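Local atomic coordinates of 455aa long hypothetical phospho-sugar mutase (Sulfolobus tokodaii, PDB entry 2F7L), a protein that interconverts the 6-phosphates and 1-phosphates of glucosamine and galactosamine in a magnesium-dependent reaction, on the route to UDP-N-acetylglucosamine and UDP-N-acetylgalactosamine. Residues A29-F33 / E123-L127; P77-Y81 / H336-G342; T264-Y268 / Y294-Y298. Numbering follows the deposited sequence.

Contact 1: A29-F33 / E123-L127; sequences AIGTF and EIEDL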
ATOM      1  N   ALA A  29      -2.421  15.237  20.538  1.00 26.61           N
ATOM      2  CA  ALA A  29      -2.777  15.995  19.348  1.00 25.48           C
ATOM      3  C   ALA A  29      -3.843  15.245  18.563  1.00 23.83           C
ATOM      4  O   ALA A  29      -4.870  15.817  18.218  1.00 23.40           O
ATOM      5  CB  ALA A  29      -1.535  16.228  18.478  1.00 26.20           C
ATOM      6  N   ILE A  30      -3.601  13.960  18.301  1.00 21.57           N
ATOM      7  CA  ILE A  30      -4.553  13.147  17.556  1.00 19.66           C
ATOM      8  C   ILE A  30      -5.865  13.096  18.313  1.00 19.65           C
ATOM      9  O   ILE A  30      -6.936  13.224  17.723  1.00 19.68           O
ATOM     10  CB  ILE A  30      -4.034  11.706  17.340  1.00 18.58           C
ATOM     11  CG1 ILE A  30      -2.837  11.725  16.377  1.00 19.28           C
ATOM     12  CG2 ILE A  30      -5.141  10.827  16.754  1.00 17.19           C
ATOM     13  CD1 ILE A  30      -2.009  10.432  16.367  1.00 18.78           C
ATOM     14  N   GLY A  31      -5.775  12.934  19.626  1.00 19.13           N
ATOM     15  CA  GLY A  31      -6.967  12.871  20.433  1.00 20.13           C
ATOM     16  C   GLY A  31      -7.704  14.196  20.451  1.00 21.66           C
ATOM     17  O   GLY A  31      -8.945  14.241  20.377  1.00 22.77           O
ATOM     18  N   THR A  32      -6.954  15.284  20.559  1.00 20.63           N
ATOM     19  CA  THR A  32      -7.585  16.575  20.579  1.00 20.82           C
ATOM     20  C   THR A  32      -8.265  16.794  19.228  1.00 22.29           C
ATOM     21  O   THR A  32      -9.347  17.375  19.153  1.00 22.94           O
ATOM     22  CB  THR A  32      -6.564  17.678  20.838  1.00 20.44           C
ATOM     23  OG1 THR A  32      -6.049  17.545  22.169  1.00 19.27           O
ATOM     24  CG2 THR A  32      -7.206  19.023  20.669  1.00 18.62           C
ATOM     25  N   PHE A  33      -7.632  16.311  18.167  1.00 22.56           N
ATOM     26  CA  PHE A  33      -8.151  16.434  16.813  1.00 23.09           C
ATOM     27  C   PHE A  33      -9.497  15.725  16.597  1.00 24.04           C
ATOM     28  O   PHE A  33     -10.378  16.226  15.900  1.00 23.39           O
ATOM     29  CB  PHE A  33      -7.126  15.863  15.852  1.00 23.43           C
ATOM     30  CG  PHE A  33      -7.655  15.630  14.477  1.00 24.40           C
ATOM     31  CD1 PHE A  33      -7.825  16.691  13.596  1.00 23.73           C
ATOM     32  CD2 PHE A  33      -7.959  14.333  14.047  1.00 25.42           C
ATOM     33  CE1 PHE A  33      -8.285  16.475  12.303  1.00 24.45           C
ATOM     34  CE2 PHE A  33      -8.425  14.104  12.742  1.00 25.76           C
ATOM     35  CZ  PHE A  33      -8.586  15.178  11.873  1.00 24.93           C
ATOM     36  N   GLU A 123      -3.532  19.978  10.747  1.00 36.79           N
ATOM     37  CA  GLU A 123      -4.243  20.364  11.955  1.00 36.44           C
ATOM     38  C   GLU A 123      -3.568  19.699  13.157  1.00 35.11           C
ATOM     39  O   GLU A 123      -3.260  20.340  14.153  1.00 34.76           O
ATOM     40  CB  GLU A 123      -5.710  19.953  11.859  1.00 37.50           C
ATOM     41  CG  GLU A 123      -6.496  20.771  10.857  1.00 40.38           C
ATOM     42  CD  GLU A 123      -7.918  20.263  10.646  1.00 41.71           C
ATOM     43  OE1 GLU A 123      -8.481  19.630  11.567  1.00 43.01           O
ATOM     44  OE2 GLU A 123      -8.477  20.513   9.556  1.00 42.94           O
ATOM     45  N   ILE A 124      -3.322  18.406  13.039  1.00 34.08           N
ATOM     46  CA  ILE A 124      -2.675  17.657  14.101  1.00 32.89           C
ATOM     47  C   ILE A 124      -1.288  18.231  14.372  1.00 32.03           C
ATOM     48  O   ILE A 124      -0.898  18.417  15.523  1.00 29.93           O
ATOM     49  CB  ILE A 124      -2.565  16.154  13.709  1.00 32.47           C
ATOM     50  CG1 ILE A 124      -3.955  15.512  13.762  1.00 31.24           C
ATOM     51  CG2 ILE A 124      -1.542  15.447  14.602  1.00 31.86           C
ATOM     52  CD1 ILE A 124      -4.007  14.092  13.252  1.00 30.20           C
ATOM     53  N   GLU A 125      -0.555  18.500  13.295  1.00 32.59           N
ATOM     54  CA  GLU A 125       0.786  19.060  13.383  1.00 33.25           C
ATOM     55  C   GLU A 125       0.758  20.393  14.158  1.00 32.60           C
ATOM     56  O   GLU A 125       1.599  20.623  15.027  1.00 32.13           O
ATOM     57  CB  GLU A 125       1.332  19.256  11.975  1.00 34.80           C
ATOM     58  CG  GLU A 125       2.751  18.747  11.736  1.00 39.52           C
ATOM     59  CD  GLU A 125       2.872  17.928  10.429  1.00 42.12           C
ATOM     60  OE1 GLU A 125       2.216  18.303   9.423  1.00 42.66           O
ATOM     61  OE2 GLU A 125       3.624  16.915  10.405  1.00 42.89           O
ATOM     62  N   ASP A 126      -0.216  21.255  13.854  1.00 32.17           N
ATOM     63  CA  ASP A 126      -0.339  22.539  14.543  1.00 32.09           C
ATOM     64  C   ASP A 126      -0.596  22.291  16.024  1.00 31.13           C
ATOM     65  O   ASP A 126       0.080  22.864  16.875  1.00 31.18           O
ATOM     66  CB  ASP A 126      -1.495  23.374  13.975  1.00 34.39           C
ATOM     67  CG  ASP A 126      -1.640  24.727  14.690  1.00 37.12           C
ATOM     68  OD1 ASP A 126      -0.674  25.522  14.615  1.00 38.60           O
ATOM     69  OD2 ASP A 126      -2.692  24.998  15.334  1.00 37.01           O
ATOM     70  N   LEU A 127      -1.595  21.454  16.321  1.00 29.58           N
ATOM     71  CA  LEU A 127      -1.944  21.088  17.694  1.00 27.67           C
ATOM     72  C   LEU A 127      -0.711  20.593  18.416  1.00 27.46           C
ATOM     73  O   LEU A 127      -0.403  21.034  19.517  1.00 27.75           O
ATOM     74  CB  LEU A 127      -3.009  19.997  17.700  1.00 25.58           C
ATOM     75  CG  LEU A 127      -4.330  20.512  17.139  1.00 24.16           C
ATOM     76  CD1 LEU A 127      -5.330  19.404  17.020  1.00 22.32           C
ATOM     77  CD2 LEU A 127      -4.840  21.609  18.051  1.00 23.95           C
TER

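Contact 2: P77-Y81 / H336-G342; sequences PALQY and HQYVRDG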
ATOM      1  N   PRO A  77      -5.340  -2.732   6.615  1.00 24.48           N
ATOM      2  CA  PRO A  77      -6.616  -2.755   5.892  1.00 25.33           C
ATOM      3  C   PRO A  77      -7.703  -3.288   6.853  1.00 26.13           C
ATOM      4  O   PRO A  77      -8.861  -2.839   6.808  1.00 26.79           O
ATOM      5  CB  PRO A  77      -6.376  -3.758   4.755  1.00 24.51           C
ATOM      6  CG  PRO A  77      -4.923  -3.842   4.608  1.00 24.55           C
ATOM      7  CD  PRO A  77      -4.372  -3.654   5.996  1.00 25.01           C
ATOM      8  N   ALA A  78      -7.320  -4.256   7.692  1.00 25.16           N
ATOM      9  CA  ALA A  78      -8.220  -4.855   8.674  1.00 26.64           C
ATOM     10  C   ALA A  78      -8.680  -3.850   9.738  1.00 28.08           C
ATOM     11  O   ALA A  78      -9.878  -3.737  10.023  1.00 29.33           O
ATOM     12  CB  ALA A  78      -7.541  -6.029   9.351  1.00 25.96           C
ATOM     13  N   LEU A  79      -7.722  -3.141  10.341  1.00 28.33           N
ATOM     14  CA  LEU A  79      -8.025  -2.136  11.353  1.00 27.04           C
ATOM     15  C   LEU A  79      -8.893  -1.063  10.697  1.00 27.01           C
ATOM     16  O   LEU A  79      -9.917  -0.662  11.226  1.00 27.27           O
ATOM     17  CB  LEU A  79      -6.731  -1.495  11.858  1.00 26.89           C
ATOM     18  CG  LEU A  79      -5.984  -1.913  13.130  1.00 25.70           C
ATOM     19  CD1 LEU A  79      -6.779  -2.939  13.873  1.00 24.37           C
ATOM     20  CD2 LEU A  79      -4.581  -2.424  12.779  1.00 25.06           C
ATOM     21  N   GLN A  80      -8.466  -0.594   9.539  1.00 26.65           N
ATOM     22  CA  GLN A  80      -9.207   0.425   8.831  1.00 27.60           C
ATOM     23  C   GLN A  80     -10.616  -0.046   8.530  1.00 27.81           C
ATOM     24  O   GLN A  80     -11.590   0.693   8.718  1.00 27.42           O
ATOM     25  CB  GLN A  80      -8.497   0.774   7.527  1.00 29.02           C
ATOM     26  CG  GLN A  80      -7.169   1.444   7.731  1.00 30.90           C
ATOM     27  CD  GLN A  80      -6.411   1.586   6.444  1.00 32.52           C
ATOM     28  OE1 GLN A  80      -6.089   0.585   5.787  1.00 35.47           O
ATOM     29  NE2 GLN A  80      -6.118   2.825   6.063  1.00 32.28           N
ATOM     30  N   TYR A  81     -10.719  -1.280   8.047  1.00 27.92           N
ATOM     31  CA  TYR A  81     -12.013  -1.848   7.722  1.00 27.72           C
ATOM     32  C   TYR A  81     -12.904  -1.835   8.975  1.00 27.83           C
ATOM     33  O   TYR A  81     -14.125  -1.606   8.905  1.00 26.77           O
ATOM     34  CB  TYR A  81     -11.850  -3.278   7.198  1.00 27.33           C
ATOM     35  CG  TYR A  81     -13.160  -3.831   6.706  1.00 27.39           C
ATOM     36  CD1 TYR A  81     -13.754  -3.326   5.544  1.00 26.05           C
ATOM     37  CD2 TYR A  81     -13.857  -4.796   7.456  1.00 27.52           C
ATOM     38  CE1 TYR A  81     -14.999  -3.761   5.147  1.00 27.22           C
ATOM     39  CE2 TYR A  81     -15.096  -5.241   7.068  1.00 26.57           C
ATOM     40  CZ  TYR A  81     -15.664  -4.728   5.912  1.00 27.84           C
ATOM     41  OH  TYR A  81     -16.868  -5.227   5.480  1.00 28.22           O
ATOM     42  N   HIS A 336     -15.361  -3.328  -1.464  1.00 34.08           N
ATOM     43  CA  HIS A 336     -14.892  -3.720  -0.136  1.00 33.43           C
ATOM     44  C   HIS A 336     -14.534  -2.422   0.590  1.00 32.61           C
ATOM     45  O   HIS A 336     -15.265  -1.953   1.451  1.00 32.09           O
ATOM     46  CB  HIS A 336     -13.646  -4.582  -0.256  1.00 33.60           C
ATOM     47  CG  HIS A 336     -13.151  -5.108   1.051  1.00 34.22           C
ATOM     48  ND1 HIS A 336     -11.808  -5.198   1.354  1.00 33.85           N
ATOM     49  CD2 HIS A 336     -13.813  -5.651   2.098  1.00 34.19           C
ATOM     50  CE1 HIS A 336     -11.661  -5.782   2.526  1.00 33.35           C
ATOM     51  NE2 HIS A 336     -12.861  -6.068   2.999  1.00 34.86           N
ATOM     52  N   GLN A 337     -13.386  -1.859   0.234  1.00 32.72           N
ATOM     53  CA  GLN A 337     -12.938  -0.589   0.786  1.00 32.85           C
ATOM     54  C   GLN A 337     -12.000   0.137  -0.174  1.00 33.84           C
ATOM     55  O   GLN A 337     -11.461  -0.469  -1.108  1.00 34.68           O
ATOM     56  CB  GLN A 337     -12.295  -0.759   2.171  1.00 31.68           C
ATOM     57  CG  GLN A 337     -11.173  -1.738   2.326  1.00 29.14           C
ATOM     58  CD  GLN A 337     -10.750  -1.827   3.779  1.00 28.85           C
ATOM     59  OE1 GLN A 337     -11.163  -1.005   4.596  1.00 29.17           O
ATOM     60  NE2 GLN A 337      -9.922  -2.810   4.111  1.00 28.14           N
ATOM     61  N   TYR A 338     -11.827   1.439   0.052  1.00 33.77           N
ATOM     62  CA  TYR A 338     -10.986   2.264  -0.801  1.00 34.35           C
ATOM     63  C   TYR A 338      -9.488   2.127  -0.592  1.00 34.74           C
ATOM     64  O   TYR A 338      -8.711   2.563  -1.443  1.00 36.73           O
ATOM     65  CB  TYR A 338     -11.375   3.736  -0.656  1.00 33.84           C
ATOM     66  CG  TYR A 338     -12.747   4.032  -1.207  1.00 34.31           C
ATOM     67  CD1 TYR A 338     -13.016   3.920  -2.586  1.00 34.26           C
ATOM     68  CD2 TYR A 338     -13.799   4.355  -0.350  1.00 33.55           C
ATOM     69  CE1 TYR A 338     -14.286   4.111  -3.070  1.00 33.17           C
ATOM     70  CE2 TYR A 338     -15.065   4.549  -0.829  1.00 32.17           C
ATOM     71  CZ  TYR A 338     -15.299   4.422  -2.173  1.00 33.57           C
ATOM     72  OH  TYR A 338     -16.579   4.593  -2.598  1.00 35.64           O
ATOM     73  N   VAL A 339      -9.080   1.525   0.521  1.00 33.77           N
ATOM     74  CA  VAL A 339      -7.660   1.368   0.812  1.00 33.38           C
ATOM     75  C   VAL A 339      -7.036   0.117   0.207  1.00 32.88           C
ATOM     76  O   VAL A 339      -7.742  -0.780  -0.236  1.00 33.60           O
ATOM     77  CB  VAL A 339      -7.390   1.365   2.362  1.00 33.66           C
ATOM     78  CG1 VAL A 339      -7.736   2.740   2.961  1.00 32.29           C
ATOM     79  CG2 VAL A 339      -8.177   0.245   3.041  1.00 32.06           C
ATOM     80  N   ARG A 340      -5.708   0.078   0.177  1.00 32.34           N
ATOM     81  CA  ARG A 340      -4.975  -1.070  -0.337  1.00 32.46           C
ATOM     82  C   ARG A 340      -5.246  -2.211   0.622  1.00 31.81           C
ATOM     83  O   ARG A 340      -5.074  -2.047   1.824  1.00 31.22           O
ATOM     84  CB  ARG A 340      -3.484  -0.797  -0.316  1.00 34.05           C
ATOM     85  CG  ARG A 340      -3.137   0.637  -0.452  1.00 36.40           C
ATOM     86  CD  ARG A 340      -1.675   0.774  -0.341  1.00 39.12           C
ATOM     87  NE  ARG A 340      -1.278   1.236   0.980  1.00 42.49           N
ATOM     88  CZ  ARG A 340      -0.012   1.423   1.338  1.00 42.91           C
ATOM     89  NH1 ARG A 340       0.966   1.176   0.463  1.00 42.53           N
ATOM     90  NH2 ARG A 340       0.271   1.872   2.552  1.00 43.03           N
ATOM     91  N   ASP A 341      -5.624  -3.374   0.096  1.00 31.57           N
ATOM     92  CA  ASP A 341      -5.955  -4.518   0.936  1.00 31.12           C
ATOM     93  C   ASP A 341      -5.383  -5.822   0.368  1.00 31.45           C
ATOM     94  O   ASP A 341      -5.971  -6.429  -0.520  1.00 32.31           O
ATOM     95  CB  ASP A 341      -7.482  -4.587   1.049  1.00 30.73           C
ATOM     96  CG  ASP A 341      -7.950  -5.552   2.107  1.00 32.36           C
ATOM     97  OD1 ASP A 341      -7.469  -6.708   2.125  1.00 33.06           O
ATOM     98  OD2 ASP A 341      -8.818  -5.164   2.915  1.00 33.14           O
ATOM     99  N   GLY A 342      -4.242  -6.256   0.898  1.00 31.78           N
ATOM    100  CA  GLY A 342      -3.585  -7.471   0.426  1.00 32.98           C
ATOM    101  C   GLY A 342      -4.392  -8.766   0.396  1.00 34.49           C
ATOM    102  O   GLY A 342      -4.341  -9.526  -0.579  1.00 34.89           O
TER

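Contact 3: T264-Y268 / Y294-Y298; sequences TLLSY and YLSKY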
ATOM      1  N   THR A 264      -3.191  -4.550 -12.832  1.00 38.65           N
ATOM      2  CA  THR A 264      -3.861  -4.481 -14.131  1.00 39.80           C
ATOM      3  C   THR A 264      -4.852  -5.645 -14.303  1.00 39.75           C
ATOM      4  O   THR A 264      -5.997  -5.442 -14.686  1.00 38.90           O
ATOM      5  CB  THR A 264      -2.804  -4.491 -15.278  1.00 40.03           C
ATOM      6  OG1 THR A 264      -2.099  -3.244 -15.289  1.00 38.84           O
ATOM      7  CG2 THR A 264      -3.468  -4.707 -16.623  1.00 40.65           C
ATOM      8  N   LEU A 265      -4.383  -6.855 -14.012  1.00 40.79           N
ATOM      9  CA  LEU A 265      -5.189  -8.072 -14.083  1.00 41.34           C
ATOM     10  C   LEU A 265      -6.392  -7.951 -13.138  1.00 42.17           C
ATOM     11  O   LEU A 265      -7.515  -8.314 -13.489  1.00 43.22           O
ATOM     12  CB  LEU A 265      -4.320  -9.264 -13.666  1.00 40.78           C
ATOM     13  CG  LEU A 265      -3.969 -10.376 -14.661  1.00 40.65           C
ATOM     14  CD1 LEU A 265      -4.005  -9.850 -16.069  1.00 40.94           C
ATOM     15  CD2 LEU A 265      -2.597 -10.945 -14.332  1.00 39.64           C
ATOM     16  N   LEU A 266      -6.137  -7.446 -11.933  1.00 42.81           N
ATOM     17  CA  LEU A 266      -7.159  -7.257 -10.909  1.00 42.79           C
ATOM     18  C   LEU A 266      -8.068  -6.112 -11.297  1.00 44.10           C
ATOM     19  O   LEU A 266      -9.279  -6.155 -11.078  1.00 44.39           O
ATOM     20  CB  LEU A 266      -6.501  -6.956  -9.567  1.00 41.30           C
ATOM     21  CG  LEU A 266      -6.450  -8.083  -8.530  1.00 40.50           C
ATOM     22  CD1 LEU A 266      -6.341  -9.466  -9.170  1.00 39.09           C
ATOM     23  CD2 LEU A 266      -5.289  -7.807  -7.608  1.00 39.25           C
ATOM     24  N   SER A 267      -7.479  -5.076 -11.875  1.00 45.58           N
ATOM     25  CA  SER A 267      -8.255  -3.924 -12.307  1.00 46.76           C
ATOM     26  C   SER A 267      -9.245  -4.433 -13.368  1.00 47.26           C
ATOM     27  O   SER A 267     -10.362  -3.941 -13.518  1.00 46.91           O
ATOM     28  CB  SER A 267      -7.312  -2.871 -12.888  1.00 46.53           C
ATOM     29  OG  SER A 267      -7.861  -1.577 -12.733  1.00 47.56           O
ATOM     30  N   TYR A 268      -8.822  -5.451 -14.096  1.00 48.39           N
ATOM     31  CA  TYR A 268      -9.654  -6.049 -15.125  1.00 49.77           C
ATOM     32  C   TYR A 268     -10.860  -6.774 -14.506  1.00 49.81           C
ATOM     33  O   TYR A 268     -12.021  -6.437 -14.772  1.00 49.50           O
ATOM     34  CB  TYR A 268      -8.810  -7.033 -15.937  1.00 50.45           C
ATOM     35  CG  TYR A 268      -9.621  -7.945 -16.803  1.00 51.54           C
ATOM     36  CD1 TYR A 268     -10.423  -7.431 -17.824  1.00 52.04           C
ATOM     37  CD2 TYR A 268      -9.619  -9.324 -16.585  1.00 52.12           C
ATOM     38  CE1 TYR A 268     -11.209  -8.272 -18.608  1.00 53.03           C
ATOM     39  CE2 TYR A 268     -10.405 -10.175 -17.363  1.00 52.99           C
ATOM     40  CZ  TYR A 268     -11.197  -9.641 -18.371  1.00 53.31           C
ATOM     41  OH  TYR A 268     -11.987 -10.471 -19.129  1.00 54.70           O
ATOM     42  N   TYR A 294      -3.382  -2.819 -21.971  1.00 52.97           N
ATOM     43  CA  TYR A 294      -4.296  -3.899 -21.643  1.00 52.50           C
ATOM     44  C   TYR A 294      -5.704  -3.448 -21.288  1.00 52.04           C
ATOM     45  O   TYR A 294      -6.667  -4.014 -21.768  1.00 51.62           O
ATOM     46  CB  TYR A 294      -3.731  -4.721 -20.487  1.00 52.70           C
ATOM     47  CG  TYR A 294      -4.261  -6.132 -20.424  1.00 52.80           C
ATOM     48  CD1 TYR A 294      -3.616  -7.168 -21.090  1.00 52.95           C
ATOM     49  CD2 TYR A 294      -5.407  -6.432 -19.698  1.00 53.14           C
ATOM     50  CE1 TYR A 294      -4.095  -8.466 -21.029  1.00 53.17           C
ATOM     51  CE2 TYR A 294      -5.898  -7.732 -19.635  1.00 53.50           C
ATOM     52  CZ  TYR A 294      -5.235  -8.741 -20.300  1.00 53.46           C
ATOM     53  OH  TYR A 294      -5.701 -10.029 -20.213  1.00 54.66           O
ATOM     54  N   LEU A 295      -5.843  -2.436 -20.447  1.00 52.49           N
ATOM     55  CA  LEU A 295      -7.186  -2.013 -20.080  1.00 53.50           C
ATOM     56  C   LEU A 295      -7.895  -1.309 -21.210  1.00 54.09           C
ATOM     57  O   LEU A 295      -9.117  -1.166 -21.176  1.00 53.47           O
ATOM     58  CB  LEU A 295      -7.159  -1.115 -18.840  1.00 53.17           C
ATOM     59  CG  LEU A 295      -6.687  -1.809 -17.554  1.00 53.53           C
ATOM     60  CD1 LEU A 295      -6.805  -0.842 -16.386  1.00 53.50           C
ATOM     61  CD2 LEU A 295      -7.514  -3.077 -17.290  1.00 53.24           C
ATOM     62  N   SER A 296      -7.124  -0.874 -22.206  1.00 55.33           N
ATOM     63  CA  SER A 296      -7.684  -0.181 -23.366  1.00 56.99           C
ATOM     64  C   SER A 296      -8.679  -1.056 -24.111  1.00 57.66           C
ATOM     65  O   SER A 296      -9.768  -0.607 -24.487  1.00 57.34           O
ATOM     66  CB  SER A 296      -6.576   0.246 -24.326  1.00 57.46           C
ATOM     67  OG  SER A 296      -6.028   1.493 -23.932  1.00 59.10           O
ATOM     68  N   LYS A 297      -8.304  -2.310 -24.322  1.00 58.39           N
ATOM     69  CA  LYS A 297      -9.178  -3.233 -25.010  1.00 59.78           C
ATOM     70  C   LYS A 297     -10.327  -3.730 -24.128  1.00 60.30           C
ATOM     71  O   LYS A 297     -10.735  -4.885 -24.218  1.00 60.56           O
ATOM     72  CB  LYS A 297      -8.370  -4.414 -25.561  1.00 60.66           C
ATOM     73  CG  LYS A 297      -7.481  -5.135 -24.583  1.00 61.43           C
ATOM     74  CD  LYS A 297      -6.929  -6.410 -25.224  1.00 62.87           C
ATOM     75  CE  LYS A 297      -5.822  -7.049 -24.381  1.00 63.93           C
ATOM     76  NZ  LYS A 297      -6.206  -7.259 -22.941  1.00 64.20           N
ATOM     77  N   TYR A 298     -10.840  -2.849 -23.275  1.00 60.60           N
ATOM     78  CA  TYR A 298     -11.954  -3.174 -22.385  1.00 60.59           C
ATOM     79  C   TYR A 298     -12.681  -1.875 -22.046  1.00 60.82           C
ATOM     80  O   TYR A 298     -13.659  -1.872 -21.297  1.00 60.92           O
ATOM     81  CB  TYR A 298     -11.453  -3.849 -21.109  1.00 60.64           C
ATOM     82  CG  TYR A 298     -10.783  -5.184 -21.345  1.00 61.03           C
ATOM     83  CD1 TYR A 298     -11.530  -6.332 -21.579  1.00 60.99           C
ATOM     84  CD2 TYR A 298      -9.393  -5.289 -21.376  1.00 61.57           C
ATOM     85  CE1 TYR A 298     -10.904  -7.559 -21.840  1.00 61.54           C
ATOM     86  CE2 TYR A 298      -8.759  -6.500 -21.638  1.00 61.64           C
ATOM     87  CZ  TYR A 298      -9.516  -7.637 -21.873  1.00 61.92           C
ATOM     88  OH  TYR A 298      -8.883  -8.840 -22.153  1.00 61.85           O
TER

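Contact 1: A29-F33 / E123-L127
Helices 20-34 and 118-130 cross here steeply, with N-to-C directions 121° apart and short-segment axes approaching to 8.8 Å. They come nearest at Ala29, whose CA lies 5.4 Å from the CA of Leu127. With only a methyl group to offer, Ala29 makes a shallow place in its helix; its CB points at the other helix and settles between two residues one turn apart, 4.0 Å from Ile124 CG2 and 4.1 Å from Leu127 CB, and 3.7 Å from the carbonyl Ile124 O. Leu127 is the answering bump: its CD1 enters the hollow bounded by Ala29, Thr32 and Phe33, at 3.8 Å from Ala29 O, 4.1 Å from Thr32 CG2 and 4.1 Å from Phe33 CB. Ile124 pushes in beside it. Its CG1 lies over a face of the Phe33 ring, 4.2 Å from the centroid in a CH-pi contact, and its CD1 reaches Ile30 CG1 at 4.1 Å, while Ile30 itself turns inward onto Ile106 and Val108 of strand 103-109. Phe33 reaches along helix 118-130, so that its CE1 meets Glu123 OE1 at 3.2 Å, the carboxylate lying at the ring edge. Both helices belong to the alpha/beta/alpha domain I of the phosphohexose mutases, and the contact joins them away from the active site. No hydrogen bond joins the segments, and the one carboxylate that reaches across meets ring carbon; Thr32 OG1 bonds instead to Lys28 O in its own helix. Cohesion between these two segments therefore rests on apolar shape-matching, with the Glu123 carboxylate at the margin.

Contact 2: P77-Y81 / H336-G342
Pro77, Tyr81 and Gln337 bury the most surface. Pro77, in the first turn of helix 76-86, lays its ring on the loop backbone, with CG 3.3 Å from Arg340 O and CB 3.4 Å from Asp341 OD2. Gln337 reaches the same turn: its NE2 donates to Pro77 O (2.9 Å, 171°), an oxygen that also accepts the helical bond from Tyr81 N, and to Asp341 OD2 (2.9 Å). The loop thus ties itself together as it grips the helix, joining the first and third alpha/beta/alpha domains of this phosphohexose mutase. Asp341 OD1 meanwhile N-caps helix 342-356 through Met344 N, and Arg340 turns to the catalytic cleft, salt-bridged to Asp8 and to Asp245, probably a magnesium ligand, as in related enzymes. Tyr81 closes the other end. Its ring forms an offset stack with His336, centroids 4.8 Å apart and planes at 25°, while Gln337 OE1 sits 3.5 Å from Tyr81 CB, near the plane of the ring.

Contact 3: T264-Y268 / Y294-Y298
Van der Waals packing centres on Leu295, which lays its CD2 against helix 259-272, 3.8 Å from Thr264 O and 4.4 Å from Tyr268 CB, while its CD1 comes 3.9 Å from Ser267 OG; Leu295 and Ser267 both also touch Ile281 of strand 280-284. Thr264 CG2 meets Tyr294 CB at 3.9 Å, whereas its hydroxyl OG1 bonds back to Asp260 O. Between the two segments the chain runs through strand 280-284, so the contact pairs successive helices of the alpha/beta/alpha domain III, the second of them leading on to strand 301-305, which lies parallel to 280-284. The aromatic contribution comes beyond helix 290-296, at Tyr298: Tyr268 directs its ring edge at a face of Tyr298, with centroids 4.7 Å apart, planes at 53° and the two CE1 atoms 3.3 Å from each other. No hydrogen bond crosses between the segments; within 294-298, Lys297 NZ makes weak hydrogen bonds to Tyr298 OH (3.2 Å) and Tyr294 O (3.5 Å).

In the fold
Contacts 1 and 3 each pack helices within one domain, domain I and domain III, and lie on opposite sides of the chain's centre, their own centres about 41 Å apart. Contact 2 joins those two domains: its centre is about 10 Å from that of the chain, about 24 Å from the centre of contact 1 and 22 Å from that of contact 3. Its nearest atoms stay about 13 Å from contact 1 and 7 Å from contact 3. Contact 2 alone borders the active site: the Arg340 side chain comes within about 4 Å of that of Ser97, probably the residue phosphorylated during catalysis, though unmodified here, and about 3 Å of that of Asp245.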